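Side-chain contacts in recombination protein RecR (Deinococcus radiodurans, PDB 1VDD), which binds zinc and DNA and probably acts with RecF and RecO in recombinational DNA repair: residues 53-58 and 62-67; 75-80 and 93-98; 103-108 and 124-129; 137-142 and 149-154. All blocks are in the same frame, centred on the assembly; numbering follows the deposited sequence.

In the fold
From the N terminus, the chain leaves helix 37-53 and enters contact 1, a beta hairpin that holds one ligand of the zinc site. Contact 2 follows. It links the loop before strand 81-85 to the turn after helix 88-93. Contact 3 then closes the loop that runs from strand 103-106 to residues 124-129. Contact 4 sets helix 145-158 on strand 136-139. The four lie in series, and none nests in or crosses another. Contacts 1 and 3 touch through Val56 and His108, joining zinc finger to Toprim domain. Tyr104 connects contacts 2 and 3 through Glu95. Leu107 and Ile124 of contact 3 pack on Leu154 of contact 4.

Contact 1: 53-58 and 62-67; sequences DLHVCP and NITDAE. With ZN (zinc ion), chain E.
His55 and Thr64 face each other as an antiparallel hydrogen-bonded pair. His55 N gives a bond of 3.0 Å to Thr64 O, and Thr64 N returns one of 3.0 Å to His55 O. Both are almost straight. Val56 and Ile63 form the next, non-hydrogen-bonded pair. Beyond it Cys57 N reaches Asn62 O at 3.0 Å, with a bent N-H angle of 142°. This ladder is the close-fitting part. The His55 ring folds back over it, because CG sits between the backbone N and the carbonyl carbon (chi1 58°). Thr64 O then lies over the centre of one ring face, 3.6 Å above the plane. ND1 makes a weak bond to Val56 O. With an alanine in place of His55, the Thr64 carbonyl would probably lose the ring that covers it, and Val56 O its weak side-chain partner. On the side of Leu54 and Ile63, Leu54 CG meets Ile63 CG2 at 3.7 Å. The second subunit packs there too, through Ser6 and Phe30 of that subunit. Residues 62-67 end more loosely. Ala66 and Glu67 are exposed, and their CB atoms point away from residues 53-58. Exposed Pro58 meets only the backbone here, its CD 3.1 Å from Glu67 O. Next to Pro58, Cys57 SG binds the zinc ion at 2.5 Å. Cys60, Cys69 and Cys72 complete the site. The arrangement is the beta hairpin of a C4-type zinc finger, with the first metal cysteine just after its first strand.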
loop_
_atom_site.group_PDB
_atom_site.type_symbol
_atom_site.label_atom_id
_atom_site.label_comp_id
_atom_site.label_asym_id
_atom_site.label_seq_id
_atom_site.Cartn_x
_atom_site.Cartn_y
_atom_site.Cartn_z
ATOM N N ASP A 53 0.755 -26.241 27.478
ATOM C CA ASP A 53 -0.263 -25.696 28.371
ATOM C C ASP A 53 -1.556 -25.261 27.690
ATOM O O ASP A 53 -2.624 -25.274 28.309
ATOM C CB ASP A 53 0.296 -24.500 29.142
ATOM C CG ASP A 53 1.521 -24.852 29.965
ATOM O OD1 ASP A 53 1.876 -26.057 30.021
ATOM O OD2 ASP A 53 2.122 -23.917 30.560
ATOM N N LEU A 54 -1.469 -24.872 26.425
ATOM C CA LEU A 54 -2.644 -24.404 25.708
ATOM C C LEU A 54 -3.548 -25.464 25.121
ATOM O O LEU A 54 -3.126 -26.296 24.315
ATOM C CB LEU A 54 -2.242 -23.439 24.591
ATOM C CG LEU A 54 -2.459 -21.960 24.893
ATOM C CD1 LEU A 54 -1.774 -21.597 26.174
ATOM C CD2 LEU A 54 -1.930 -21.136 23.748
ATOM N N HIS A 55 -4.811 -25.394 25.515
ATOM C CA HIS A 55 -5.827 -26.303 25.033
ATOM C C HIS A 55 -7.146 -25.558 24.941
ATOM O O HIS A 55 -7.296 -24.447 25.453
ATOM C CB HIS A 55 -5.958 -27.510 25.972
ATOM C CG HIS A 55 -6.285 -27.145 27.383
ATOM N ND1 HIS A 55 -7.521 -26.674 27.762
ATOM C CD2 HIS A 55 -5.530 -27.167 28.508
ATOM C CE1 HIS A 55 -7.516 -26.421 29.057
ATOM N NE2 HIS A 55 -6.319 -26.711 29.533
ATOM N N VAL A 56 -8.104 -26.184 24.280
ATOM C CA VAL A 56 -9.414 -25.593 24.108
ATOM C C VAL A 56 -10.290 -25.863 25.328
ATOM O O VAL A 56 -10.225 -26.938 25.907
ATOM C CB VAL A 56 -10.079 -26.156 22.821
ATOM C CG1 VAL A 56 -10.548 -27.575 23.038
ATOM C CG2 VAL A 56 -11.198 -25.268 22.397
ATOM N N CYS A 57 -11.092 -24.880 25.728
ATOM C CA CYS A 57 -11.994 -25.034 26.878
ATOM C C CYS A 57 -13.058 -26.073 26.534
ATOM O O CYS A 57 -13.583 -26.094 25.423
ATOM C CB CYS A 57 -12.666 -23.691 27.227
ATOM S SG CYS A 57 -13.965 -23.742 28.514
ATOM N N PRO A 58 -13.389 -26.952 27.483
ATOM C CA PRO A 58 -14.396 -27.988 27.241
ATOM C C PRO A 58 -15.828 -27.454 27.094
ATOM O O PRO A 58 -16.618 -27.999 26.321
ATOM C CB PRO A 58 -14.237 -28.892 28.452
ATOM C CG PRO A 58 -13.913 -27.906 29.543
ATOM C CD PRO A 58 -12.891 -27.013 28.870
ATOM N N ASN A 62 -12.986 -21.560 24.080
ATOM C CA ASN A 62 -12.072 -20.430 24.141
ATOM C C ASN A 62 -10.746 -20.976 24.669
ATOM O O ASN A 62 -10.735 -21.873 25.505
ATOM C CB ASN A 62 -12.636 -19.368 25.084
ATOM C CG ASN A 62 -11.852 -18.086 25.043
ATOM O OD1 ASN A 62 -11.521 -17.584 23.967
ATOM N ND2 ASN A 62 -11.556 -17.534 26.212
ATOM N N ILE A 63 -9.630 -20.451 24.187
ATOM C CA ILE A 63 -8.330 -20.950 24.614
ATOM C C ILE A 63 -7.941 -20.679 26.068
ATOM O O ILE A 63 -8.110 -19.563 26.573
ATOM C CB ILE A 63 -7.215 -20.414 23.671
ATOM C CG1 ILE A 63 -7.338 -21.095 22.307
ATOM C CG2 ILE A 63 -5.828 -20.680 24.253
ATOM C CD1 ILE A 63 -6.275 -20.686 21.319
ATOM N N THR A 64 -7.438 -21.718 26.741
ATOM C CA THR A 64 -6.972 -21.595 28.128
ATOM C C THR A 64 -5.979 -22.681 28.491
ATOM O O THR A 64 -5.548 -23.454 27.640
ATOM C CB THR A 64 -8.108 -21.667 29.195
ATOM O OG1 THR A 64 -8.926 -22.812 28.952
ATOM C CG2 THR A 64 -8.943 -20.394 29.186
ATOM N N ASP A 65 -5.642 -22.723 29.776
ATOM C CA ASP A 65 -4.700 -23.689 30.327
ATOM C C ASP A 65 -5.285 -24.360 31.582
ATOM O O ASP A 65 -4.563 -25.029 32.328
ATOM C CB ASP A 65 -3.397 -22.969 30.688
ATOM C CG ASP A 65 -3.616 -21.843 31.694
ATOM O OD1 ASP A 65 -2.647 -21.128 32.023
ATOM O OD2 ASP A 65 -4.762 -21.674 32.162
ATOM N N ALA A 66 -6.588 -24.183 31.808
ATOM C CA ALA A 66 -7.253 -24.754 32.984
ATOM C C ALA A 66 -8.362 -25.763 32.683
ATOM O O ALA A 66 -8.405 -26.357 31.609
ATOM C CB ALA A 66 -7.807 -23.629 33.855
ATOM N N GLU A 67 -9.246 -25.965 33.658
ATOM C CA GLU A 67 -10.367 -26.888 33.511
ATOM C C GLU A 67 -11.433 -26.147 32.717
ATOM O O GLU A 67 -12.034 -26.706 31.798
ATOM C CB GLU A 67 -10.921 -27.302 34.885
ATOM C CG GLU A 67 -9.937 -28.085 35.771
ATOM C CD GLU A 67 -10.548 -28.565 37.097
ATOM O OE1 GLU A 67 -11.483 -29.398 37.065
ATOM O OE2 GLU A 67 -10.090 -28.113 38.172
HETATM ZN ZN ZN E . -14.912 -21.439 28.556
#

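Contact 2: 75-80 and 93-98; sequences PSRDQR and ALERSG
Arg77 holds its chain extended from CG to NE, while Glu95 starts with CG anti to the backbone N (chi1 -179°) and bends at chi2. The two side chains therefore come from opposite directions and meet at their charged groups. They bridge two loops at the edge of the Toprim fold. One loop leads from the zinc-finger region into strand 81-85. The other follows helix 88-93, and its residues 95-98 make a type I beta turn. The backbones stay well apart, since the nearest CA atoms, those of Arg77 and Glu95, are 11.9 Å from each other. The contact is a single surface salt bridge, its geometry doubtful. Arg77 NH2 and Glu95 OE2 are modelled too close together. The groups are of opposite charge, so a salt bridge is likely, but its details are not reliable. As modelled, Glu95 OE2 lies at the edge of the guanidinium, near its plane, by NH2, and the carboxylate is turned 65° from that plane. Within 75-80, Asp78 OD1, whose place is uncertain, appears to accept from Arg80 N in an Asx turn and to make a weak salt bridge with Arg80 NH1. Arg77 also packs on Arg101 and on Tyr104 of strand 103-106. Glu95 has a second polar partner on that strand, as its OE2 is probably hydrogen-bonded to Tyr104 OH.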
loop_
_atom_site.group_PDB
_atom_site.type_symbol
_atom_site.label_atom_id
_atom_site.label_comp_id
_atom_site.label_asym_id
_atom_site.label_seq_id
_atom_site.Cartn_x
_atom_site.Cartn_y
_atom_site.Cartn_z
ATOM N N PRO A 75 -17.240 -15.535 37.986
ATOM C CA PRO A 75 -18.607 -15.485 38.516
ATOM C C PRO A 75 -19.338 -14.155 38.330
ATOM O O PRO A 75 -20.568 -14.100 38.438
ATOM C CB PRO A 75 -18.401 -15.812 39.983
ATOM C CG PRO A 75 -17.130 -15.057 40.275
ATOM C CD PRO A 75 -16.256 -15.395 39.077
ATOM N N SER A 76 -18.587 -13.087 38.068
ATOM C CA SER A 76 -19.190 -11.769 37.875
ATOM C C SER A 76 -19.680 -11.590 36.436
ATOM O O SER A 76 -20.303 -10.579 36.104
ATOM C CB SER A 76 -18.183 -10.663 38.219
ATOM O OG SER A 76 -17.095 -10.633 37.308
ATOM N N ARG A 77 -19.397 -12.574 35.585
ATOM C CA ARG A 77 -19.810 -12.509 34.188
ATOM C C ARG A 77 -21.261 -12.908 33.982
ATOM O O ARG A 77 -21.727 -13.922 34.498
ATOM C CB ARG A 77 -18.909 -13.386 33.306
ATOM C CG ARG A 77 -17.668 -12.666 32.798
ATOM C CD ARG A 77 -16.928 -13.466 31.736
ATOM N NE ARG A 77 -15.962 -12.632 31.022
ATOM C CZ ARG A 77 -16.287 -11.706 30.120
ATOM N NH1 ARG A 77 -17.556 -11.490 29.806
ATOM N NH2 ARG A 77 -15.346 -10.984 29.536
ATOM N N ASP A 78 -21.969 -12.093 33.211
ATOM C CA ASP A 78 -23.365 -12.343 32.918
ATOM C C ASP A 78 -23.536 -13.755 32.365
ATOM O O ASP A 78 -23.238 -14.018 31.203
ATOM C CB ASP A 78 -23.862 -11.312 31.924
ATOM C CG ASP A 78 -25.238 -11.617 31.436
ATOM O OD1 ASP A 78 -25.989 -12.246 32.204
ATOM O OD2 ASP A 78 -25.569 -11.224 30.297
ATOM N N GLN A 79 -24.029 -14.651 33.215
ATOM C CA GLN A 79 -24.219 -16.058 32.870
ATOM C C GLN A 79 -25.396 -16.323 31.936
ATOM O O GLN A 79 -25.677 -17.479 31.590
ATOM C CB GLN A 79 -24.418 -16.859 34.157
ATOM C CG GLN A 79 -23.559 -18.097 34.271
ATOM C CD GLN A 79 -22.098 -17.771 34.196
ATOM O OE1 GLN A 79 -21.688 -16.666 34.536
ATOM N NE2 GLN A 79 -21.291 -18.734 33.766
ATOM N N ARG A 80 -26.079 -15.269 31.510
ATOM C CA ARG A 80 -27.229 -15.480 30.661
ATOM C C ARG A 80 -27.096 -15.144 29.193
ATOM O O ARG A 80 -28.045 -15.358 28.433
ATOM C CB ARG A 80 -28.464 -14.785 31.256
ATOM C CG ARG A 80 -28.420 -13.271 31.283
ATOM C CD ARG A 80 -29.763 -12.702 31.709
ATOM N NE ARG A 80 -30.030 -11.415 31.066
ATOM C CZ ARG A 80 -29.325 -10.305 31.278
ATOM N NH1 ARG A 80 -28.306 -10.319 32.126
ATOM N NH2 ARG A 80 -29.637 -9.183 30.632
ATOM N N ALA A 93 -11.032 -9.489 20.728
ATOM C CA ALA A 93 -11.563 -8.299 20.065
ATOM C C ALA A 93 -12.843 -7.808 20.733
ATOM O O ALA A 93 -12.969 -6.623 21.029
ATOM C CB ALA A 93 -11.816 -8.594 18.591
ATOM N N LEU A 94 -13.788 -8.716 20.971
ATOM C CA LEU A 94 -15.045 -8.349 21.618
ATOM C C LEU A 94 -14.878 -8.195 23.122
ATOM O O LEU A 94 -15.820 -7.806 23.810
ATOM C CB LEU A 94 -16.140 -9.389 21.341
ATOM C CG LEU A 94 -16.534 -9.593 19.877
ATOM C CD1 LEU A 94 -17.669 -10.601 19.787
ATOM C CD2 LEU A 94 -16.949 -8.256 19.266
ATOM N N GLU A 95 -13.688 -8.501 23.632
ATOM C CA GLU A 95 -13.408 -8.385 25.066
ATOM C C GLU A 95 -12.727 -7.037 25.346
ATOM O O GLU A 95 -13.095 -6.320 26.280
ATOM C CB GLU A 95 -12.520 -9.550 25.524
ATOM C CG GLU A 95 -12.181 -9.559 27.006
ATOM C CD GLU A 95 -13.398 -9.751 27.898
ATOM O OE1 GLU A 95 -13.319 -9.350 29.078
ATOM O OE2 GLU A 95 -14.422 -10.306 27.429
ATOM N N ARG A 96 -11.742 -6.699 24.519
ATOM C CA ARG A 96 -11.021 -5.434 24.633
ATOM C C ARG A 96 -11.938 -4.333 24.098
ATOM O O ARG A 96 -11.509 -3.197 23.892
ATOM C CB ARG A 96 -9.730 -5.470 23.794
ATOM C CG ARG A 96 -8.663 -6.451 24.282
ATOM C CD ARG A 96 -8.124 -6.057 25.655
ATOM N NE ARG A 96 -7.089 -6.967 26.145
ATOM C CZ ARG A 96 -5.925 -7.186 25.534
ATOM N NH1 ARG A 96 -5.635 -6.561 24.397
ATOM N NH2 ARG A 96 -5.043 -8.028 26.063
ATOM N N SER A 97 -13.201 -4.684 23.873
ATOM C CA SER A 97 -14.183 -3.751 23.346
ATOM C C SER A 97 -14.937 -3.029 24.460
ATOM O O SER A 97 -15.779 -2.165 24.188
ATOM C CB SER A 97 -15.170 -4.494 22.444
ATOM O OG SER A 97 -16.129 -3.609 21.903
ATOM N N GLY A 98 -14.627 -3.392 25.705
ATOM C CA GLY A 98 -15.261 -2.784 26.870
ATOM C C GLY A 98 -16.772 -2.571 26.843
ATOM O O GLY A 98 -17.259 -1.508 27.238
#

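Contact 3: 103-108 and 124-129; sequences LYHVLH and IKPLLP
Leu127 lies over one face of the His105 imidazole, and the two side chains cross obliquely. This joins strand 103-106, an outer strand of the parallel Toprim sheet, to the loop that leads on to strand 136-139. The contact is a CH-pi interaction. Leu127 CD2 stands 3.4 Å from the ring centroid, 21° off the ring normal. Its approach to the ring carbons is modelled too close, so the exact depth is doubtful. Each residue has CG anti to its backbone N (chi1 -172° in His105, -171° in Leu127), which turns the ring and the isobutyl group toward each other. Leu127 CB stands over the same face at its far end, 3.4 Å from His105 NE2. Pro126 meets the same end obliquely, its carbonyl carbon 3.9 Å from His105 CE1. Polar partners fix the turn of the ring. His105 NE2 is hydrogen-bonded to the carbonyl of His123, and ND1 has a weak bond with Arg130. Replacing His105 with an alanine would probably open a gap beneath Leu127 and leave the His123 carbonyl without its side-chain partner. Leu127 also touches Ile82 of strand 81-85 and Leu158 of helix 145-158. Further along, Leu107 and Ile124 make a second, purely apolar meeting. Both also pack on Leu154 of helix 145-158. Across the contact they join through one methyl group and one methylene, Leu107 CD2 and Ile124 CG1, which are 3.9 Å apart.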
loop_
_atom_site.group_PDB
_atom_site.type_symbol
_atom_site.label_atom_id
_atom_site.label_comp_id
_atom_site.label_asym_id
_atom_site.label_seq_id
_atom_site.Cartn_x
_atom_site.Cartn_y
_atom_site.Cartn_z
ATOM N N LEU A 103 -20.892 -14.662 28.316
ATOM C CA LEU A 103 -20.121 -15.861 28.015
ATOM C C LEU A 103 -19.864 -15.920 26.515
ATOM O O LEU A 103 -20.606 -15.334 25.735
ATOM C CB LEU A 103 -20.883 -17.108 28.470
ATOM C CG LEU A 103 -21.308 -17.236 29.942
ATOM C CD1 LEU A 103 -21.799 -18.658 30.187
ATOM C CD2 LEU A 103 -20.140 -16.928 30.888
ATOM N N TYR A 104 -18.804 -16.602 26.104
ATOM C CA TYR A 104 -18.521 -16.734 24.681
ATOM C C TYR A 104 -18.624 -18.201 24.266
ATOM O O TYR A 104 -18.712 -19.078 25.105
ATOM C CB TYR A 104 -17.103 -16.262 24.355
ATOM C CG TYR A 104 -16.816 -14.825 24.672
ATOM C CD1 TYR A 104 -16.156 -14.473 25.839
ATOM C CD2 TYR A 104 -17.183 -13.811 23.786
ATOM C CE1 TYR A 104 -15.863 -13.157 26.119
ATOM C CE2 TYR A 104 -16.902 -12.497 24.053
ATOM C CZ TYR A 104 -16.241 -12.168 25.226
ATOM O OH TYR A 104 -15.975 -10.851 25.524
ATOM N N HIS A 105 -18.635 -18.450 22.965
ATOM C CA HIS A 105 -18.635 -19.808 22.431
ATOM C C HIS A 105 -17.848 -19.745 21.120
ATOM O O HIS A 105 -18.101 -18.884 20.280
ATOM C CB HIS A 105 -20.032 -20.356 22.151
ATOM C CG HIS A 105 -20.020 -21.810 21.793
ATOM N ND1 HIS A 105 -19.846 -22.806 22.733
ATOM C CD2 HIS A 105 -20.066 -22.435 20.592
ATOM C CE1 HIS A 105 -19.784 -23.978 22.127
ATOM N NE2 HIS A 105 -19.914 -23.782 20.827
ATOM N N VAL A 106 -16.898 -20.655 20.944
ATOM C CA VAL A 106 -16.071 -20.622 19.755
ATOM C C VAL A 106 -16.186 -21.789 18.766
ATOM O O VAL A 106 -15.697 -22.893 19.014
ATOM C CB VAL A 106 -14.588 -20.474 20.154
ATOM C CG1 VAL A 106 -13.737 -20.334 18.920
ATOM C CG2 VAL A 106 -14.408 -19.275 21.085
ATOM N N LEU A 107 -16.852 -21.540 17.648
ATOM C CA LEU A 107 -16.953 -22.539 16.600
ATOM C C LEU A 107 -15.546 -22.345 16.088
ATOM O O LEU A 107 -15.169 -21.216 15.803
ATOM C CB LEU A 107 -17.921 -22.079 15.517
ATOM C CG LEU A 107 -19.178 -21.357 15.989
ATOM C CD1 LEU A 107 -19.934 -20.874 14.783
ATOM C CD2 LEU A 107 -20.034 -22.290 16.844
ATOM N N HIS A 108 -14.737 -23.381 15.973
ATOM C CA HIS A 108 -13.399 -23.081 15.505
ATOM C C HIS A 108 -13.322 -22.924 14.001
ATOM O O HIS A 108 -12.510 -23.547 13.335
ATOM C CB HIS A 108 -12.399 -24.109 16.034
ATOM C CG HIS A 108 -11.795 -23.726 17.353
ATOM N ND1 HIS A 108 -12.557 -23.445 18.467
ATOM C CD2 HIS A 108 -10.506 -23.529 17.721
ATOM C CE1 HIS A 108 -11.763 -23.089 19.462
ATOM N NE2 HIS A 108 -10.514 -23.131 19.035
ATOM N N ILE A 124 -20.264 -26.709 16.955
ATOM C CA ILE A 124 -21.656 -26.303 17.068
ATOM C C ILE A 124 -22.451 -27.176 18.035
ATOM O O ILE A 124 -23.375 -26.700 18.685
ATOM C CB ILE A 124 -22.340 -26.278 15.679
ATOM C CG1 ILE A 124 -21.626 -25.256 14.784
ATOM C CG2 ILE A 124 -23.829 -25.931 15.824
ATOM C CD1 ILE A 124 -22.377 -24.893 13.521
ATOM N N LYS A 125 -22.087 -28.448 18.149
ATOM C CA LYS A 125 -22.797 -29.338 19.063
ATOM C C LYS A 125 -22.728 -28.885 20.529
ATOM O O LYS A 125 -23.754 -28.624 21.145
ATOM C CB LYS A 125 -22.259 -30.771 18.963
ATOM C CG LYS A 125 -23.046 -31.778 19.813
ATOM C CD LYS A 125 -22.174 -32.908 20.381
ATOM C CE LYS A 125 -21.261 -32.436 21.528
ATOM N NZ LYS A 125 -21.987 -31.956 22.753
ATOM N N PRO A 126 -21.519 -28.782 21.105
ATOM C CA PRO A 126 -21.384 -28.364 22.504
ATOM C C PRO A 126 -22.038 -27.039 22.887
ATOM O O PRO A 126 -21.995 -26.643 24.053
ATOM C CB PRO A 126 -19.873 -28.350 22.717
ATOM C CG PRO A 126 -19.336 -28.061 21.355
ATOM C CD PRO A 126 -20.193 -28.928 20.481
ATOM N N LEU A 127 -22.641 -26.363 21.914
ATOM C CA LEU A 127 -23.305 -25.094 22.175
ATOM C C LEU A 127 -24.756 -25.331 22.587
ATOM O O LEU A 127 -25.232 -24.757 23.575
ATOM C CB LEU A 127 -23.256 -24.203 20.929
ATOM C CG LEU A 127 -23.714 -22.737 21.052
ATOM C CD1 LEU A 127 -25.215 -22.645 21.052
ATOM C CD2 LEU A 127 -23.155 -22.127 22.325
ATOM N N LEU A 128 -25.450 -26.173 21.823
ATOM C CA LEU A 128 -26.852 -26.499 22.081
ATOM C C LEU A 128 -27.164 -26.693 23.566
ATOM O O LEU A 128 -27.982 -25.970 24.134
ATOM C CB LEU A 128 -27.263 -27.763 21.315
ATOM C CG LEU A 128 -27.108 -27.764 19.797
ATOM C CD1 LEU A 128 -27.780 -29.005 19.264
ATOM C CD2 LEU A 128 -27.745 -26.518 19.174
ATOM N N PRO A 129 -26.506 -27.665 24.219
ATOM C CA PRO A 129 -26.786 -27.876 25.638
ATOM C C PRO A 129 -26.575 -26.642 26.513
ATOM O O PRO A 129 -27.181 -26.526 27.573
ATOM C CB PRO A 129 -25.860 -29.034 26.002
ATOM C CG PRO A 129 -24.709 -28.846 25.076
ATOM C CD PRO A 129 -25.390 -28.518 23.776
#

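Contact 4: 137-142 and 149-154; sequences VILATG and ATALYL
Leu139 and Thr141 both point from the strand side toward the helix, and Thr150, Ala151 and Leu154 receive them. The apolar contacts come first. Leu139 divides its two methyl groups between neighbouring turns of the helix. CD1 lies 4.2 Å from Ala151 CB, and CD2 lies 4.2 Å from Leu154 CB. The Leu139 and Leu154 side chains pass at a slant. Thr141 CG2 adds a touch at 4.2 Å from Leu154 CD1. Thr150 CB meets Thr141 CG2 at 4.3 Å. This is the first half of a beta-alpha-beta unit in the Toprim domain: strand 136-139, helix 145-158 and strand 164-167. Leu139 also touches Ile165 of that last strand. Contacts with polar atoms form the second group. Leu139 CD1 approaches the helix backbone at Ala151 O, at 3.5 Å. Thr141 OG1 sits between its backbone N and carbonyl carbon (chi1 66°), which brings it 3.6 Å from Ala151 CB. No hydrogen bond joins the segments. The Thr141 hydroxyl is satisfied instead by the carbonyl of Gly147, in the first turn of the same helix. Thr150 OG1 bonds back to the Glu146 carbonyl.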
loop_
_atom_site.group_PDB
_atom_site.type_symbol
_atom_site.label_atom_id
_atom_site.label_comp_id
_atom_site.label_asym_id
_atom_site.label_seq_id
_atom_site.Cartn_x
_atom_site.Cartn_y
_atom_site.Cartn_z
ATOM N N VAL A 137 -28.617 -15.522 22.658
ATOM C CA VAL A 137 -27.493 -16.008 21.885
ATOM C C VAL A 137 -27.172 -14.967 20.835
ATOM O O VAL A 137 -27.907 -14.788 19.862
ATOM C CB VAL A 137 -27.789 -17.359 21.217
ATOM C CG1 VAL A 137 -26.618 -17.755 20.324
ATOM C CG2 VAL A 137 -28.006 -18.416 22.283
ATOM N N ILE A 138 -26.079 -14.255 21.062
ATOM C CA ILE A 138 -25.647 -13.225 20.135
ATOM C C ILE A 138 -24.795 -13.916 19.097
ATOM O O ILE A 138 -23.833 -14.605 19.439
ATOM C CB ILE A 138 -24.787 -12.167 20.836
ATOM C CG1 ILE A 138 -25.598 -11.482 21.940
ATOM C CG2 ILE A 138 -24.284 -11.173 19.824
ATOM C CD1 ILE A 138 -24.776 -10.606 22.864
ATOM N N LEU A 139 -25.155 -13.752 17.831
ATOM C CA LEU A 139 -24.389 -14.370 16.765
ATOM C C LEU A 139 -23.381 -13.360 16.255
ATOM O O LEU A 139 -23.732 -12.377 15.595
ATOM C CB LEU A 139 -25.320 -14.833 15.650
ATOM C CG LEU A 139 -26.409 -15.754 16.197
ATOM C CD1 LEU A 139 -27.325 -16.185 15.062
ATOM C CD2 LEU A 139 -25.769 -16.950 16.896
ATOM N N ALA A 140 -22.119 -13.610 16.575
ATOM C CA ALA A 140 -21.052 -12.709 16.187
ATOM C C ALA A 140 -20.074 -13.323 15.210
ATOM O O ALA A 140 -18.868 -13.098 15.312
ATOM C CB ALA A 140 -20.320 -12.218 17.411
ATOM N N THR A 141 -20.589 -14.104 14.266
ATOM C CA THR A 141 -19.733 -14.688 13.257
ATOM C C THR A 141 -19.457 -13.577 12.251
ATOM O O THR A 141 -20.107 -12.531 12.281
ATOM C CB THR A 141 -20.403 -15.856 12.535
ATOM O OG1 THR A 141 -21.505 -15.378 11.776
ATOM C CG2 THR A 141 -20.891 -16.882 13.530
ATOM N N GLY A 142 -18.485 -13.809 11.378
ATOM C CA GLY A 142 -18.115 -12.821 10.380
ATOM C C GLY A 142 -19.264 -12.274 9.552
ATOM O O GLY A 142 -20.425 -12.451 9.878
ATOM N N ALA A 149 -23.703 -17.161 6.476
ATOM C CA ALA A 149 -24.284 -18.488 6.381
ATOM C C ALA A 149 -24.227 -19.253 7.706
ATOM O O ALA A 149 -25.217 -19.866 8.118
ATOM C CB ALA A 149 -23.581 -19.270 5.300
ATOM N N THR A 150 -23.076 -19.220 8.378
ATOM C CA THR A 150 -22.932 -19.932 9.654
ATOM C C THR A 150 -24.005 -19.470 10.625
ATOM O O THR A 150 -24.695 -20.284 11.234
ATOM C CB THR A 150 -21.561 -19.677 10.321
ATOM O OG1 THR A 150 -20.523 -19.770 9.345
ATOM C CG2 THR A 150 -21.307 -20.713 11.410
ATOM N N ALA A 151 -24.136 -18.151 10.748
ATOM C CA ALA A 151 -25.097 -17.522 11.640
ATOM C C ALA A 151 -26.527 -17.965 11.387
ATOM O O ALA A 151 -27.242 -18.353 12.317
ATOM C CB ALA A 151 -25.000 -16.011 11.519
ATOM N N LEU A 152 -26.958 -17.896 10.133
ATOM C CA LEU A 152 -28.317 -18.310 9.817
ATOM C C LEU A 152 -28.487 -19.788 10.151
ATOM O O LEU A 152 -29.554 -20.217 10.570
ATOM C CB LEU A 152 -28.640 -18.030 8.349
ATOM C CG LEU A 152 -28.663 -16.545 7.942
ATOM C CD1 LEU A 152 -29.348 -16.412 6.580
ATOM C CD2 LEU A 152 -29.417 -15.707 8.977
ATOM N N TYR A 153 -27.428 -20.567 9.986
ATOM C CA TYR A 153 -27.527 -21.978 10.324
ATOM C C TYR A 153 -27.721 -22.079 11.826
ATOM O O TYR A 153 -28.572 -22.831 12.306
ATOM C CB TYR A 153 -26.259 -22.741 9.950
ATOM C CG TYR A 153 -26.298 -24.171 10.435
ATOM C CD1 TYR A 153 -27.043 -25.142 9.759
ATOM C CD2 TYR A 153 -25.644 -24.542 11.604
ATOM C CE1 TYR A 153 -27.132 -26.437 10.238
ATOM C CE2 TYR A 153 -25.729 -25.836 12.094
ATOM C CZ TYR A 153 -26.474 -26.776 11.407
ATOM O OH TYR A 153 -26.556 -28.056 11.900
ATOM N N LEU A 154 -26.919 -21.314 12.565
ATOM C CA LEU A 154 -26.982 -21.318 14.024
ATOM C C LEU A 154 -28.347 -20.858 14.509
ATOM O O LEU A 154 -28.908 -21.436 15.447
ATOM C CB LEU A 154 -25.871 -20.436 14.605
ATOM C CG LEU A 154 -24.452 -20.979 14.393
ATOM C CD1 LEU A 154 -23.428 -19.980 14.904
ATOM C CD2 LEU A 154 -24.302 -22.315 15.112
#